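Local coordinates for protein endo-1,4-beta-xylanase (PDB 3KST) that probably hydrolyses O-glycosidic bonds in xylan-type polysaccharides as a calcium-binding member of glycosyl hydrolase family 43, at residues D56-W61 with S280-F285. Numbering follows the deposited sequence.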
loop_
_atom_site.group_PDB
_atom_site.type_symbol
_atom_site.label_atom_id
_atom_site.label_comp_id
_atom_site.label_asym_id
_atom_site.label_seq_id
_atom_site.Cartn_x
_atom_site.Cartn_y
_atom_site.Cartn_z
ATOM N N ASP A 56 18.207 5.149 -5.563
ATOM C CA ASP A 56 19.360 4.576 -4.878
ATOM C C ASP A 56 19.419 4.964 -3.390
ATOM O O ASP A 56 19.983 4.221 -2.563
ATOM C CB ASP A 56 20.653 5.083 -5.549
ATOM C CG ASP A 56 20.820 4.583 -6.963
ATOM O OD1 ASP A 56 20.588 3.386 -7.192
ATOM O OD2 ASP A 56 21.239 5.358 -7.845
ATOM N N ASP A 57 18.809 6.105 -3.056
ATOM C CA ASP A 57 18.931 6.734 -1.726
ATOM C C ASP A 57 17.639 7.163 -1.012
ATOM O O ASP A 57 17.720 7.738 0.076
ATOM C CB ASP A 57 19.863 7.951 -1.898
ATOM C CG ASP A 57 19.293 9.037 -2.855
ATOM O OD1 ASP A 57 18.097 8.977 -3.269
ATOM O OD2 ASP A 57 20.055 9.945 -3.225
ATOM N N LEU A 58 16.477 6.941 -1.643
ATOM C CA LEU A 58 15.136 7.325 -1.140
ATOM C C LEU A 58 14.788 8.823 -1.245
ATOM O O LEU A 58 13.626 9.180 -1.076
ATOM C CB LEU A 58 14.863 6.843 0.308
ATOM C CG LEU A 58 14.894 5.339 0.516
ATOM C CD1 LEU A 58 14.841 5.038 2.026
ATOM C CD2 LEU A 58 13.719 4.712 -0.229
ATOM N N LYS A 59 15.770 9.685 -1.517
ATOM C CA LYS A 59 15.567 11.130 -1.638
ATOM C C LYS A 59 15.355 11.478 -3.095
ATOM O O LYS A 59 14.397 12.180 -3.422
ATOM C CB LYS A 59 16.761 11.922 -1.063
ATOM C CG LYS A 59 16.699 13.450 -1.280
ATOM C CD LYS A 59 15.491 14.178 -0.665
ATOM C CE LYS A 59 15.660 15.681 -0.825
ATOM N NZ LYS A 59 14.623 16.587 -0.225
ATOM N N ASN A 60 16.262 11.004 -3.953
ATOM C CA ASN A 60 16.221 11.297 -5.382
ATOM C C ASN A 60 15.673 10.111 -6.149
ATOM O O ASN A 60 16.206 8.986 -6.048
ATOM C CB ASN A 60 17.605 11.642 -5.885
ATOM C CG ASN A 60 18.235 12.759 -5.081
ATOM O OD1 ASN A 60 17.829 13.927 -5.178
ATOM N ND2 ASN A 60 19.211 12.408 -4.268
ATOM N N TRP A 61 14.581 10.356 -6.873
ATOM C CA TRP A 61 13.869 9.325 -7.642
ATOM C C TRP A 61 13.942 9.627 -9.130
ATOM O O TRP A 61 13.996 10.791 -9.522
ATOM C CB TRP A 61 12.391 9.242 -7.201
ATOM C CG TRP A 61 12.282 8.779 -5.777
ATOM C CD1 TRP A 61 12.478 9.530 -4.674
ATOM C CD2 TRP A 61 12.014 7.453 -5.313
ATOM N NE1 TRP A 61 12.352 8.774 -3.535
ATOM C CE2 TRP A 61 12.065 7.485 -3.901
ATOM C CE3 TRP A 61 11.760 6.232 -5.951
ATOM C CZ2 TRP A 61 11.877 6.321 -3.108
ATOM C CZ3 TRP A 61 11.553 5.077 -5.163
ATOM C CH2 TRP A 61 11.611 5.141 -3.764
ATOM N N SER A 280 4.002 11.805 -1.940
ATOM C CA SER A 280 4.497 10.852 -0.961
ATOM C C SER A 280 5.777 11.252 -0.257
ATOM O O SER A 280 6.566 12.032 -0.782
ATOM C CB SER A 280 4.586 9.467 -1.592
ATOM O OG SER A 280 3.271 8.979 -1.803
ATOM N N TYR A 281 5.920 10.709 0.947
ATOM C CA TYR A 281 6.967 11.036 1.938
ATOM C C TYR A 281 7.406 9.758 2.657
ATOM O O TYR A 281 6.710 8.746 2.620
ATOM C CB TYR A 281 6.412 12.029 2.969
ATOM C CG TYR A 281 5.973 13.349 2.360
ATOM C CD1 TYR A 281 6.896 14.365 2.149
ATOM C CD2 TYR A 281 4.646 13.564 1.953
ATOM C CE1 TYR A 281 6.520 15.563 1.564
ATOM C CE2 TYR A 281 4.244 14.750 1.362
ATOM C CZ TYR A 281 5.211 15.760 1.158
ATOM O OH TYR A 281 4.835 16.944 0.588
ATOM N N ILE A 282 8.557 9.816 3.322
ATOM C CA ILE A 282 9.122 8.656 4.038
ATOM C C ILE A 282 9.557 8.991 5.483
ATOM O O ILE A 282 10.225 9.991 5.714
ATOM C CB ILE A 282 10.297 8.071 3.275
ATOM C CG1 ILE A 282 9.866 7.516 1.900
ATOM C CG2 ILE A 282 10.990 6.940 4.089
ATOM C CD1 ILE A 282 11.062 7.129 1.020
ATOM N N LYS A 283 9.168 8.134 6.434
ATOM C CA LYS A 283 9.549 8.242 7.851
ATOM C C LYS A 283 10.194 6.922 8.253
ATOM O O LYS A 283 10.237 5.980 7.455
ATOM C CB LYS A 283 8.321 8.597 8.708
ATOM C CG LYS A 283 7.958 10.089 8.656
ATOM C CD LYS A 283 6.658 10.447 9.435
ATOM C CE LYS A 283 6.836 10.535 10.942
ATOM N NZ LYS A 283 7.596 11.734 11.451
ATOM N N ASP A 284 10.722 6.859 9.472
ATOM C CA ASP A 284 11.281 5.631 9.994
ATOM C C ASP A 284 10.151 4.722 10.465
ATOM O O ASP A 284 9.055 5.191 10.761
ATOM C CB ASP A 284 12.272 5.907 11.118
ATOM C CG ASP A 284 13.463 6.699 10.639
ATOM O OD1 ASP A 284 14.107 6.251 9.667
ATOM O OD2 ASP A 284 13.741 7.748 11.223
ATOM N N PHE A 285 10.439 3.425 10.476
ATOM C CA PHE A 285 9.499 2.383 10.873
ATOM C C PHE A 285 10.200 1.317 11.691
ATOM O O PHE A 285 11.287 0.887 11.333
ATOM C CB PHE A 285 8.938 1.688 9.633
ATOM C CG PHE A 285 7.887 0.674 9.943
ATOM C CD1 PHE A 285 6.617 1.083 10.286
ATOM C CD2 PHE A 285 8.179 -0.687 9.930
ATOM C CE1 PHE A 285 5.622 0.140 10.581
ATOM C CE2 PHE A 285 7.212 -1.633 10.212
ATOM C CZ PHE A 285 5.926 -1.214 10.568
#
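The indole ring of Trp-61 meets Ile-282 at its edge: Ile-282 CD1 lies near the ring plane, 4.3 Å from Trp-61 CZ2. Tyr-36, Ala-38 and Pro-302 also touch the Trp-61 side chain. The Ile-282 side chain crosses Leu-58 at about a right angle, with CD1 3.8 Å from Leu-58 CD2 and 3.9 Å from Leu-58 CB. In Ile-282, CG1 is anti to the carbonyl carbon (chi1 -63°) and the chain runs on extended (chi2 171°), bringing CD1 to Leu-58 and Trp-61. No hydrogen bond links the segments. Trp-61 NE1 instead donates to Leu-58 O at 2.8 Å, from above the carbonyl plane, tying the ring to the Leu-58 turn. Asp-57 holds that turn: its OD1 accepts from Asn-60 N at 2.8 Å, on the syn side, and from Lys-59 N at 3.0 Å, from above the same face. Asp-57 OD2 takes Asn-60 ND2 at 2.8 Å, on the syn side. The contact is buried, with the Ile-282 side chain about 14 Å from the calcium ion. It joins an Asx turn between strands 49-55 and 60-69 of the first blade to strand 279-287 of the last, where the ring closes in the five-bladed beta-propeller of family 43.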